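Ferric iron-binding protein HitA (Pseudomonas aeruginosa PAO1, PDB 6IWF) binds ferric iron, probably as the solute-binding component of an iron uptake system, and is involved in gallium internalization. Local coordinates at residues A[17-22]-A[254-259]; A[142-147]-A[296-301]; A[161-166]-A[300-305]; A[249-254]-A[265-270]. All blocks are in the same frame, centred on the assembly; numbering follows the deposited sequence.

In the fold
The four contacts form two pairs on opposite sides of the chain's centre. Contacts 1 and 4 share helix 251-258: one of its faces meets helix 13-27 in contact 1, while Gln254 and the turn leading into the helix meet the loop 265-270 in contact 4. Contacts 2 and 3 share helix 296-305, close to the C-terminus, which packs on helices 141-154 and 156-169 in turn. These two are buried and their centres are 9 Å apart; contacts 1 and 4 are partly buried. Contacts 1, 2 and 3 are apolar helix pairings, whereas contact 4 adds hydrogen bonds, from two backbone N-H groups of the loop to Gln254 and from the Arg267 guanidinium to a backbone carbonyl.

Contact 1. Residues A[17-22]-A[254-259]; sequences IAIAKA and QKAILS
Ile19 and Ala256, with CA atoms 5.8 Å apart, mark the closest backbone approach of two nearly antiparallel helix segments, 17-22 and 254-258, whose axes run at 151° to each other and come within 8.4 Å. Ala256 points its methyl group at the other helix and meets Ala22 methyl to methyl, CB to CB at 4.2 Å. One turn earlier, Ala18 CB sits 3.9 Å from Ala256 O, so a methyl group rests over the backbone of the partner helix. The bulkier pair lies beside the alanines. Ile19 and Ile257 cross obliquely, with Ile19 CB 4.0 Å from Ile257 CG1. In Ile19, CG1 is anti to the backbone N (chi1 -173°), and the branch it carries brings CD1 to 4.2 Å from that same Ile257 CG1. Beyond the pair, Phe247 and Met248 of helix 238-248 touch Ile19, while Ile99 and Thr100 of strand 97-108 touch Ile257, whose side chain is about 9 Å from that of the iron ligand His12. With aliphatic carbons making most of the contact, the pairing probably rests on fit and on the burial of apolar surface, and the small alanines let the backbones come close.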
loop_
_atom_site.group_PDB
_atom_site.type_symbol
_atom_site.label_atom_id
_atom_site.label_comp_id
_atom_site.label_asym_id
_atom_site.label_seq_id
_atom_site.Cartn_x
_atom_site.Cartn_y
_atom_site.Cartn_z
ATOM N N ILE A 17 -16.012 -0.723 -1.617
ATOM C CA ILE A 17 -17.383 -1.027 -2.016
ATOM C C ILE A 17 -17.570 -2.531 -2.172
ATOM O O ILE A 17 -18.575 -3.098 -1.718
ATOM C CB ILE A 17 -17.735 -0.268 -3.307
ATOM C CG1 ILE A 17 -17.910 1.222 -3.003
ATOM C CG2 ILE A 17 -19.000 -0.836 -3.932
ATOM C CD1 ILE A 17 -17.699 2.118 -4.210
ATOM N N ALA A 18 -16.603 -3.203 -2.807
ATOM C CA ALA A 18 -16.750 -4.627 -3.091
ATOM C C ALA A 18 -16.818 -5.449 -1.810
ATOM O O ALA A 18 -17.680 -6.329 -1.667
ATOM C CB ALA A 18 -15.604 -5.108 -3.987
ATOM N N ILE A 19 -15.907 -5.189 -0.864
ATOM C CA ILE A 19 -15.909 -5.984 0.357
ATOM C C ILE A 19 -17.117 -5.626 1.218
ATOM O O ILE A 19 -17.696 -6.499 1.872
ATOM C CB ILE A 19 -14.566 -5.826 1.116
ATOM C CG1 ILE A 19 -14.493 -6.789 2.299
ATOM C CG2 ILE A 19 -14.337 -4.386 1.576
ATOM C CD1 ILE A 19 -14.576 -8.246 1.902
ATOM N N ALA A 20 -17.539 -4.354 1.213
ATOM C CA ALA A 20 -18.736 -3.978 1.961
ATOM C C ALA A 20 -19.962 -4.682 1.401
ATOM O O ALA A 20 -20.829 -5.133 2.158
ATOM C CB ALA A 20 -18.941 -2.458 1.934
ATOM N N LYS A 21 -20.039 -4.798 0.074
ATOM C CA LYS A 21 -21.168 -5.481 -0.550
ATOM C C LYS A 21 -21.170 -6.962 -0.197
ATOM O O LYS A 21 -22.211 -7.524 0.166
ATOM C CB LYS A 21 -21.122 -5.293 -2.069
ATOM C CG LYS A 21 -22.346 -5.849 -2.810
ATOM C CD LYS A 21 -23.648 -5.475 -2.103
ATOM C CE LYS A 21 -24.811 -5.348 -3.086
ATOM N NZ LYS A 21 -26.138 -5.570 -2.431
ATOM N N ALA A 22 -20.004 -7.610 -0.286
ATOM C CA ALA A 22 -19.923 -9.035 0.018
ATOM C C ALA A 22 -20.322 -9.326 1.462
ATOM O O ALA A 22 -21.054 -10.285 1.726
ATOM C CB ALA A 22 -18.515 -9.562 -0.269
ATOM N N GLN A 254 -11.286 -12.225 0.665
ATOM C CA GLN A 254 -10.058 -11.998 -0.096
ATOM C C GLN A 254 -10.338 -11.978 -1.594
ATOM O O GLN A 254 -9.782 -11.152 -2.330
ATOM C CB GLN A 254 -9.028 -13.066 0.247
ATOM C CG GLN A 254 -8.542 -13.007 1.688
ATOM C CD GLN A 254 -7.363 -12.075 1.851
ATOM O OE1 GLN A 254 -6.225 -12.456 1.590
ATOM N NE2 GLN A 254 -7.624 -10.848 2.297
ATOM N N LYS A 255 -11.213 -12.867 -2.070
ATOM C CA LYS A 255 -11.502 -12.876 -3.500
ATOM C C LYS A 255 -12.217 -11.601 -3.928
ATOM O O LYS A 255 -11.899 -11.032 -4.976
ATOM C CB LYS A 255 -12.315 -14.120 -3.864
ATOM C CG LYS A 255 -11.513 -15.401 -3.746
ATOM C CD LYS A 255 -12.055 -16.518 -4.627
ATOM C CE LYS A 255 -10.943 -17.484 -5.012
ATOM N NZ LYS A 255 -9.950 -16.838 -5.921
ATOM N N ALA A 256 -13.159 -11.112 -3.111
ATOM C CA ALA A 256 -13.823 -9.850 -3.421
ATOM C C ALA A 256 -12.821 -8.707 -3.492
ATOM O O ALA A 256 -12.873 -7.869 -4.402
ATOM C CB ALA A 256 -14.896 -9.552 -2.371
ATOM N N ILE A 257 -11.896 -8.656 -2.530
ATOM C CA ILE A 257 -10.894 -7.594 -2.514
ATOM C C ILE A 257 -9.980 -7.705 -3.728
ATOM O O ILE A 257 -9.722 -6.715 -4.423
ATOM C CB ILE A 257 -10.106 -7.639 -1.192
ATOM C CG1 ILE A 257 -11.008 -7.191 -0.029
ATOM C CG2 ILE A 257 -8.858 -6.781 -1.268
ATOM C CD1 ILE A 257 -10.454 -7.545 1.337
ATOM N N LEU A 258 -9.496 -8.919 -4.013
ATOM C CA LEU A 258 -8.565 -9.121 -5.119
ATOM C C LEU A 258 -9.222 -8.913 -6.479
ATOM O O LEU A 258 -8.517 -8.647 -7.459
ATOM C CB LEU A 258 -7.946 -10.513 -5.021
ATOM C CG LEU A 258 -7.041 -10.615 -3.782
ATOM C CD1 LEU A 258 -6.448 -12.015 -3.635
ATOM C CD2 LEU A 258 -5.954 -9.551 -3.842
ATOM N N SER A 259 -10.556 -8.979 -6.556
ATOM C CA SER A 259 -11.237 -8.693 -7.813
ATOM C C SER A 259 -11.098 -7.231 -8.226
ATOM O O SER A 259 -11.305 -6.909 -9.403
ATOM C CB SER A 259 -12.719 -9.079 -7.705
ATOM O OG SER A 259 -13.412 -8.227 -6.794
#

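Contact 2. Residues A[142-147]-A[296-301]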
loop_
_atom_site.group_PDB
_atom_site.type_symbol
_atom_site.label_atom_id
_atom_site.label_comp_id
_atom_site.label_asym_id
_atom_site.label_seq_id
_atom_site.Cartn_x
_atom_site.Cartn_y
_atom_site.Cartn_z
ATOM N N ALA A 142 2.733 5.582 -0.423
ATOM C CA ALA A 142 3.599 4.520 -0.916
ATOM C C ALA A 142 5.032 5.005 -1.077
ATOM O O ALA A 142 5.972 4.283 -0.739
ATOM C CB ALA A 142 3.084 3.980 -2.249
ATOM N N PHE A 143 5.222 6.199 -1.651
ATOM C CA PHE A 143 6.584 6.707 -1.765
ATOM C C PHE A 143 7.175 7.019 -0.391
ATOM O O PHE A 143 8.381 6.851 -0.187
ATOM C CB PHE A 143 6.631 7.941 -2.669
ATOM C CG PHE A 143 8.023 8.412 -2.941
ATOM C CD1 PHE A 143 8.822 7.731 -3.848
ATOM C CD2 PHE A 143 8.561 9.492 -2.241
ATOM C CE1 PHE A 143 10.136 8.144 -4.091
ATOM C CE2 PHE A 143 9.863 9.902 -2.472
ATOM C CZ PHE A 143 10.655 9.219 -3.395
ATOM N N LEU A 144 6.355 7.475 0.558
ATOM C CA LEU A 144 6.849 7.671 1.918
ATOM C C LEU A 144 7.452 6.388 2.467
ATOM O O LEU A 144 8.530 6.404 3.072
ATOM C CB LEU A 144 5.717 8.158 2.818
ATOM C CG LEU A 144 6.102 8.327 4.289
ATOM C CD1 LEU A 144 7.106 9.443 4.440
ATOM C CD2 LEU A 144 4.842 8.602 5.099
ATOM N N GLU A 145 6.765 5.262 2.267
ATOM C CA GLU A 145 7.310 3.989 2.728
ATOM C C GLU A 145 8.594 3.639 1.982
ATOM O O GLU A 145 9.527 3.083 2.577
ATOM C CB GLU A 145 6.276 2.876 2.570
ATOM C CG GLU A 145 5.460 2.696 3.836
ATOM C CD GLU A 145 4.179 1.943 3.607
ATOM O OE1 GLU A 145 4.042 0.800 4.105
ATOM O OE2 GLU A 145 3.305 2.501 2.918
ATOM N N GLN A 146 8.669 3.982 0.689
ATOM C CA GLN A 146 9.906 3.771 -0.063
ATOM C C GLN A 146 11.062 4.522 0.582
ATOM O O GLN A 146 12.169 3.992 0.714
ATOM C CB GLN A 146 9.734 4.222 -1.516
ATOM C CG GLN A 146 11.012 4.028 -2.368
ATOM C CD GLN A 146 11.366 2.542 -2.531
ATOM O OE1 GLN A 146 10.942 1.900 -3.498
ATOM N NE2 GLN A 146 12.142 1.995 -1.590
ATOM N N VAL A 147 10.830 5.773 0.970
ATOM C CA VAL A 147 11.901 6.543 1.598
ATOM C C VAL A 147 12.305 5.917 2.925
ATOM O O VAL A 147 13.499 5.807 3.242
ATOM C CB VAL A 147 11.461 8.009 1.771
ATOM C CG1 VAL A 147 12.546 8.811 2.504
ATOM C CG2 VAL A 147 11.173 8.612 0.416
ATOM N N SER A 296 8.297 8.084 10.352
ATOM C CA SER A 296 8.435 9.471 10.800
ATOM C C SER A 296 9.722 10.114 10.289
ATOM O O SER A 296 9.721 11.286 9.884
ATOM C CB SER A 296 8.383 9.529 12.325
ATOM O OG SER A 296 7.094 9.158 12.778
ATOM N N GLU A 297 10.833 9.374 10.313
ATOM C CA GLU A 297 12.088 9.925 9.812
ATOM C C GLU A 297 11.997 10.188 8.313
ATOM O O GLU A 297 12.514 11.195 7.814
ATOM C CB GLU A 297 13.235 8.964 10.137
ATOM C CG GLU A 297 14.630 9.571 10.132
ATOM C CD GLU A 297 15.683 8.594 10.657
ATOM O OE1 GLU A 297 16.888 8.828 10.429
ATOM O OE2 GLU A 297 15.305 7.587 11.298
ATOM N N ALA A 298 11.340 9.285 7.582
ATOM C CA ALA A 298 11.131 9.494 6.152
ATOM C C ALA A 298 10.332 10.768 5.887
ATOM O O ALA A 298 10.656 11.533 4.971
ATOM C CB ALA A 298 10.423 8.283 5.538
ATOM N N LEU A 299 9.283 11.016 6.680
ATOM C CA LEU A 299 8.480 12.210 6.453
ATOM C C LEU A 299 9.309 13.464 6.674
ATOM O O LEU A 299 9.243 14.412 5.881
ATOM C CB LEU A 299 7.254 12.201 7.367
ATOM C CG LEU A 299 6.168 13.224 7.029
ATOM C CD1 LEU A 299 5.786 13.178 5.545
ATOM C CD2 LEU A 299 4.949 12.973 7.918
ATOM N N SER A 300 10.121 13.474 7.733
ATOM C CA SER A 300 10.967 14.634 8.005
ATOM C C SER A 300 11.962 14.870 6.881
ATOM O O SER A 300 12.246 16.019 6.520
ATOM C CB SER A 300 11.714 14.449 9.325
ATOM O OG SER A 300 10.826 14.551 10.407
ATOM N N LEU A 301 12.503 13.787 6.310
ATOM C CA LEU A 301 13.469 13.933 5.231
ATOM C C LEU A 301 12.814 14.488 3.977
ATOM O O LEU A 301 13.374 15.365 3.309
ATOM C CB LEU A 301 14.129 12.582 4.950
ATOM C CG LEU A 301 15.106 12.554 3.786
ATOM C CD1 LEU A 301 16.204 13.595 3.991
ATOM C CD2 LEU A 301 15.699 11.147 3.633
#
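Ala298 puts its CB into the angle between Leu144 and Val147, where helix segments 142-147 and 296-301 cross at 103° with axes 8.5 Å apart. Three groups of the first helix surround this one methyl: the carbonyl oxygen Leu144 O at 3.6 Å, Leu144 CD1 and Val147 CG1. Leu144 CD1 and Val147 CG1 each come to 3.7 Å from Ala298 CB, and the CA atoms of Val147 and Ala298 are the nearest pair of the two backbones. Leu144 starts out alongside the partner helix and only its end turns in. Its CG is anti to the backbone N (chi1 177°), and chi2 of 66° then swings CD1 across to the other backbone, where it lies 3.5 Å from Leu299 N and 4.0 Å from Leu299 CB. Leu299 lies at the exposed margin, and its own CD1 also meets the CD1 of Leu144. Val147 reaches across with one branch: CG1, anti to its backbone N, touches Ala298 and then, at 4.1 Å, CD2 of Leu301 one turn further on. The helices are thus joined chiefly methyl to methyl, with Leu144 O and Leu299 N the backbone atoms that side chains approach. Glu302, the next residue of helix 296-305, also touches Phe143, Leu144 and Val147. Behind the contact, Phe143 packs on Leu163 and Leu166 of helix 156-169, on Arg104 of strand 97-108 and on the ring of Phe136 in strand 134-136, so helix 141-154 lies between the C-terminal helix and the strands.

Contact 3. Residues A[161-166]-A[300-305]; sequences DWLTGL and SLERDV
Leu301 meets Leu163 as the first link between segments 300-305 and 161-166, the two side chains sliding past each other in opposite directions with Leu301 CG 3.9 Å from Leu163 CD2. Glu302 follows, presenting backbone and aliphatic stem: its CA is 4.0 Å and its CG 4.2 Å from the same Leu163 CD2. That methyl therefore settles against two consecutive residues; CG of Leu163 stands anti to the backbone N (chi1 -159°), and CD2 is the branch on it that faces helix 296-305. At the acid end of Glu302, OE1 is the atom beside Phe143 CD2 and Leu144 CA. In this fold, a bacterial solute-binding protein of the periplasmic binding protein clan, helix 296-305 is the last helix of the chain and lies across helices 141-154 and 156-169, meeting the latter at 46° with axes 10.2 Å apart. One turn after Leu301 comes Val305, which uses both branches. CG1, anti to the backbone N, rests 3.8 Å from the carbonyl oxygen Leu163 O and near Thr164 CA, while CG2 reaches toward Leu163 CD2 at 4.3 Å. Thr164 lies at the exposed margin here, its OG1 hydrogen-bonded to Glu160 O, and the carbonyl oxygen of Val305 is bonded by Lys167 NZ.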
loop_
_atom_site.group_PDB
_atom_site.type_symbol
_atom_site.label_atom_id
_atom_site.label_comp_id
_atom_site.label_asym_id
_atom_site.label_seq_id
_atom_site.Cartn_x
_atom_site.Cartn_y
_atom_site.Cartn_z
ATOM N N ASP A 161 21.136 11.893 0.359
ATOM C CA ASP A 161 21.802 12.119 -0.925
ATOM C C ASP A 161 20.946 11.609 -2.073
ATOM O O ASP A 161 20.820 12.267 -3.120
ATOM C CB ASP A 161 23.167 11.427 -0.945
ATOM C CG ASP A 161 24.202 12.120 -0.075
ATOM O OD1 ASP A 161 23.982 13.290 0.314
ATOM O OD2 ASP A 161 25.241 11.486 0.207
ATOM N N TRP A 162 20.350 10.426 -1.893
ATOM C CA TRP A 162 19.500 9.845 -2.927
ATOM C C TRP A 162 18.273 10.716 -3.179
ATOM O O TRP A 162 17.956 11.047 -4.328
ATOM C CB TRP A 162 19.114 8.421 -2.515
ATOM C CG TRP A 162 18.070 7.773 -3.370
ATOM C CD1 TRP A 162 18.244 7.198 -4.603
ATOM C CD2 TRP A 162 16.688 7.621 -3.042
ATOM N NE1 TRP A 162 17.037 6.703 -5.063
ATOM C CE2 TRP A 162 16.070 6.950 -4.119
ATOM C CE3 TRP A 162 15.913 7.988 -1.938
ATOM C CZ2 TRP A 162 14.705 6.648 -4.130
ATOM C CZ3 TRP A 162 14.554 7.678 -1.946
ATOM C CH2 TRP A 162 13.969 7.020 -3.038
ATOM N N LEU A 163 17.601 11.149 -2.105
ATOM C CA LEU A 163 16.392 11.941 -2.283
ATOM C C LEU A 163 16.716 13.320 -2.837
ATOM O O LEU A 163 15.913 13.888 -3.580
ATOM C CB LEU A 163 15.629 12.045 -0.965
ATOM C CG LEU A 163 14.151 12.400 -1.103
ATOM C CD1 LEU A 163 13.406 11.381 -1.981
ATOM C CD2 LEU A 163 13.486 12.539 0.278
ATOM N N THR A 164 17.896 13.850 -2.515
ATOM C CA THR A 164 18.348 15.092 -3.144
ATOM C C THR A 164 18.471 14.921 -4.651
ATOM O O THR A 164 18.015 15.771 -5.422
ATOM C CB THR A 164 19.681 15.526 -2.546
ATOM O OG1 THR A 164 19.491 15.856 -1.170
ATOM C CG2 THR A 164 20.238 16.746 -3.282
ATOM N N GLY A 165 19.067 13.806 -5.088
ATOM C CA GLY A 165 19.123 13.526 -6.513
ATOM C C GLY A 165 17.746 13.401 -7.141
ATOM O O GLY A 165 17.514 13.897 -8.243
ATOM N N LEU A 166 16.809 12.734 -6.454
ATOM C CA LEU A 166 15.457 12.650 -7.007
ATOM C C LEU A 166 14.810 14.029 -7.125
ATOM O O LEU A 166 14.114 14.306 -8.105
ATOM C CB LEU A 166 14.594 11.711 -6.168
ATOM C CG LEU A 166 14.434 10.318 -6.775
ATOM C CD1 LEU A 166 15.768 9.590 -6.862
ATOM C CD2 LEU A 166 13.426 9.516 -5.941
ATOM N N SER A 300 10.121 13.474 7.733
ATOM C CA SER A 300 10.967 14.634 8.005
ATOM C C SER A 300 11.962 14.870 6.881
ATOM O O SER A 300 12.246 16.019 6.520
ATOM C CB SER A 300 11.714 14.449 9.325
ATOM O OG SER A 300 10.826 14.551 10.407
ATOM N N LEU A 301 12.503 13.787 6.310
ATOM C CA LEU A 301 13.469 13.933 5.231
ATOM C C LEU A 301 12.814 14.488 3.977
ATOM O O LEU A 301 13.374 15.365 3.309
ATOM C CB LEU A 301 14.129 12.582 4.950
ATOM C CG LEU A 301 15.106 12.554 3.786
ATOM C CD1 LEU A 301 16.204 13.595 3.991
ATOM C CD2 LEU A 301 15.699 11.147 3.633
ATOM N N GLU A 302 11.628 13.985 3.637
ATOM C CA GLU A 302 10.873 14.539 2.519
ATOM C C GLU A 302 10.632 16.029 2.702
ATOM O O GLU A 302 10.763 16.813 1.755
ATOM C CB GLU A 302 9.535 13.824 2.387
ATOM C CG GLU A 302 9.601 12.428 1.804
ATOM C CD GLU A 302 8.205 11.835 1.616
ATOM O OE1 GLU A 302 8.065 10.851 0.862
ATOM O OE2 GLU A 302 7.239 12.352 2.229
ATOM N N ARG A 303 10.268 16.435 3.918
ATOM C CA ARG A 303 10.046 17.853 4.180
ATOM C C ARG A 303 11.329 18.648 4.022
ATOM O O ARG A 303 11.324 19.739 3.431
ATOM C CB ARG A 303 9.473 18.036 5.579
ATOM C CG ARG A 303 8.011 17.706 5.656
ATOM C CD ARG A 303 7.132 18.919 5.311
ATOM N NE ARG A 303 5.752 18.497 5.072
ATOM C CZ ARG A 303 4.959 17.949 5.991
ATOM N NH1 ARG A 303 3.722 17.590 5.669
ATOM N NH2 ARG A 303 5.387 17.763 7.237
ATOM N N ASP A 304 12.444 18.115 4.524
ATOM C CA ASP A 304 13.706 18.843 4.455
ATOM C C ASP A 304 14.150 19.047 3.011
ATOM O O ASP A 304 14.671 20.115 2.660
ATOM C CB ASP A 304 14.784 18.116 5.255
ATOM C CG ASP A 304 14.490 18.082 6.751
ATOM O OD1 ASP A 304 13.531 18.749 7.200
ATOM O OD2 ASP A 304 15.223 17.381 7.484
ATOM N N VAL A 305 13.935 18.039 2.152
ATOM C CA VAL A 305 14.312 18.143 0.739
ATOM C C VAL A 305 13.294 18.916 -0.090
ATOM O O VAL A 305 13.576 19.267 -1.245
ATOM C CB VAL A 305 14.553 16.707 0.222
ATOM C CG1 VAL A 305 14.856 16.668 -1.281
ATOM C CG2 VAL A 305 15.711 16.098 0.984
#

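Contact 4. Residues A[249-254]-A[265-270]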
loop_
_atom_site.group_PDB
_atom_site.type_symbol
_atom_site.label_atom_id
_atom_site.label_comp_id
_atom_site.label_asym_id
_atom_site.label_seq_id
_atom_site.Cartn_x
_atom_site.Cartn_y
_atom_site.Cartn_z
ATOM N N LEU A 249 -10.557 -11.542 5.583
ATOM C CA LEU A 249 -9.528 -12.562 5.439
ATOM C C LEU A 249 -10.115 -13.948 5.200
ATOM O O LEU A 249 -9.370 -14.933 5.206
ATOM C CB LEU A 249 -8.632 -12.589 6.671
ATOM C CG LEU A 249 -7.686 -11.395 6.676
ATOM C CD1 LEU A 249 -7.217 -11.136 8.091
ATOM C CD2 LEU A 249 -6.512 -11.659 5.734
ATOM N N SER A 250 -11.426 -14.045 5.018
ATOM C CA SER A 250 -11.992 -15.293 4.522
ATOM C C SER A 250 -11.655 -15.475 3.042
ATOM O O SER A 250 -11.278 -14.532 2.342
ATOM C CB SER A 250 -13.510 -15.319 4.718
ATOM O OG SER A 250 -14.163 -14.387 3.873
ATOM N N GLU A 251 -11.797 -16.713 2.562
ATOM C CA GLU A 251 -11.600 -16.958 1.136
ATOM C C GLU A 251 -12.510 -16.070 0.290
ATOM O O GLU A 251 -12.073 -15.494 -0.713
ATOM C CB GLU A 251 -11.836 -18.437 0.815
ATOM C CG GLU A 251 -10.883 -18.990 -0.230
ATOM C CD GLU A 251 -11.461 -20.178 -0.980
ATOM O OE1 GLU A 251 -11.474 -20.141 -2.232
ATOM O OE2 GLU A 251 -11.898 -21.149 -0.319
ATOM N N GLU A 252 -13.777 -15.934 0.686
ATOM C CA GLU A 252 -14.706 -15.114 -0.080
ATOM C C GLU A 252 -14.336 -13.633 -0.017
ATOM O O GLU A 252 -14.421 -12.924 -1.026
ATOM C CB GLU A 252 -16.127 -15.339 0.435
ATOM C CG GLU A 252 -17.176 -14.482 -0.232
ATOM C CD GLU A 252 -18.553 -14.656 0.398
ATOM O OE1 GLU A 252 -18.701 -15.538 1.272
ATOM O OE2 GLU A 252 -19.476 -13.908 0.021
ATOM N N GLY A 253 -13.943 -13.145 1.160
ATOM C CA GLY A 253 -13.586 -11.738 1.280
ATOM C C GLY A 253 -12.318 -11.399 0.515
ATOM O O GLY A 253 -12.265 -10.408 -0.216
ATOM N N GLN A 254 -11.286 -12.225 0.665
ATOM C CA GLN A 254 -10.058 -11.998 -0.096
ATOM C C GLN A 254 -10.338 -11.978 -1.594
ATOM O O GLN A 254 -9.782 -11.152 -2.330
ATOM C CB GLN A 254 -9.028 -13.066 0.247
ATOM C CG GLN A 254 -8.542 -13.007 1.688
ATOM C CD GLN A 254 -7.363 -12.075 1.851
ATOM O OE1 GLN A 254 -6.225 -12.456 1.590
ATOM N NE2 GLN A 254 -7.624 -10.848 2.297
ATOM N N PRO A 265 -2.717 -11.818 -1.637
ATOM C CA PRO A 265 -3.548 -12.042 -0.448
ATOM C C PRO A 265 -2.710 -12.341 0.787
ATOM O O PRO A 265 -1.648 -12.969 0.716
ATOM C CB PRO A 265 -4.407 -13.254 -0.839
ATOM C CG PRO A 265 -3.601 -13.961 -1.881
ATOM C CD PRO A 265 -2.861 -12.882 -2.642
ATOM N N MET A 266 -3.208 -11.891 1.946
ATOM C CA MET A 266 -2.511 -12.152 3.196
ATOM C C MET A 266 -3.049 -13.371 3.934
ATOM O O MET A 266 -2.372 -13.862 4.838
ATOM C CB MET A 266 -2.562 -10.928 4.118
ATOM C CG MET A 266 -1.759 -9.721 3.578
ATOM S SD MET A 266 0.028 -9.869 3.780
ATOM C CE MET A 266 0.546 -10.841 2.363
ATOM N N ARG A 267 -4.216 -13.873 3.539
ATOM C CA ARG A 267 -4.748 -15.118 4.080
ATOM C C ARG A 267 -3.800 -16.258 3.746
ATOM O O ARG A 267 -3.476 -16.482 2.572
ATOM C CB ARG A 267 -6.133 -15.386 3.495
ATOM C CG ARG A 267 -6.761 -16.694 3.955
ATOM C CD ARG A 267 -8.048 -16.969 3.199
ATOM N NE ARG A 267 -8.558 -18.311 3.485
ATOM C CZ ARG A 267 -9.183 -18.659 4.608
ATOM N NH1 ARG A 267 -9.389 -17.767 5.568
ATOM N NH2 ARG A 267 -9.610 -19.908 4.775
ATOM N N LYS A 268 -3.331 -16.951 4.785
ATOM C CA LYS A 268 -2.398 -18.054 4.597
ATOM C C LYS A 268 -2.997 -19.107 3.680
ATOM O O LYS A 268 -4.185 -19.426 3.772
ATOM C CB LYS A 268 -2.045 -18.677 5.944
ATOM C CG LYS A 268 -1.082 -17.849 6.764
ATOM C CD LYS A 268 -0.461 -18.667 7.875
ATOM C CE LYS A 268 -1.228 -18.511 9.166
ATOM N NZ LYS A 268 -0.310 -18.451 10.340
ATOM N N GLY A 269 -2.167 -19.636 2.779
ATOM C CA GLY A 269 -2.574 -20.690 1.872
ATOM C C GLY A 269 -3.310 -20.224 0.641
ATOM O O GLY A 269 -3.706 -21.058 -0.182
ATOM N N MET A 270 -3.512 -18.923 0.486
ATOM C CA MET A 270 -4.176 -18.369 -0.677
ATOM C C MET A 270 -3.142 -17.872 -1.682
ATOM O O MET A 270 -2.140 -17.251 -1.311
ATOM C CB MET A 270 -5.104 -17.232 -0.256
ATOM C CG MET A 270 -6.007 -16.763 -1.350
ATOM S SD MET A 270 -7.545 -16.211 -0.641
ATOM C CE MET A 270 -8.608 -16.307 -2.074
#
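Gln254 OE1 is gripped by two successive backbone N-H groups of segment 265-270. The bond from Arg267 N is 3.1 Å long and nearly straight (168°), its donor standing 53° above the plane of the amide; the one from Met266 N is equally long but bent and weak. A bend at chi2 (-88°) turns CD of Gln254 away from an extended course, and NE2 of the amide is bonded to Met248 O and Ile99 O, so both ends of the group are held. The side chain of Arg267 donates as well: extended from CG to NE, it runs past Leu249 O and gives NH1 to that oxygen at 2.9 Å, on a lone pair. Glu251 N lies over one face of the guanidinium, offset toward its rim. This is the start of helix 251-258, where Ser250 is the N-cap and its OG accepts a bond from Gly253 N at 3.0 Å while also pairing with Phe247 O. Facing it, Arg267 to Met270 form a type II beta turn, with Gly269 at its third position. The turn brings Met270 back to the helix, where SD lies 3.6 Å from Gln254 CB and CE lies 4.0 Å from Glu251 CG. CD2 of the buried Leu249 touches Met266 CB at 4.3 Å, and the Leu249 side chain also packs on Ile97 and Ile99 of strand 97-108.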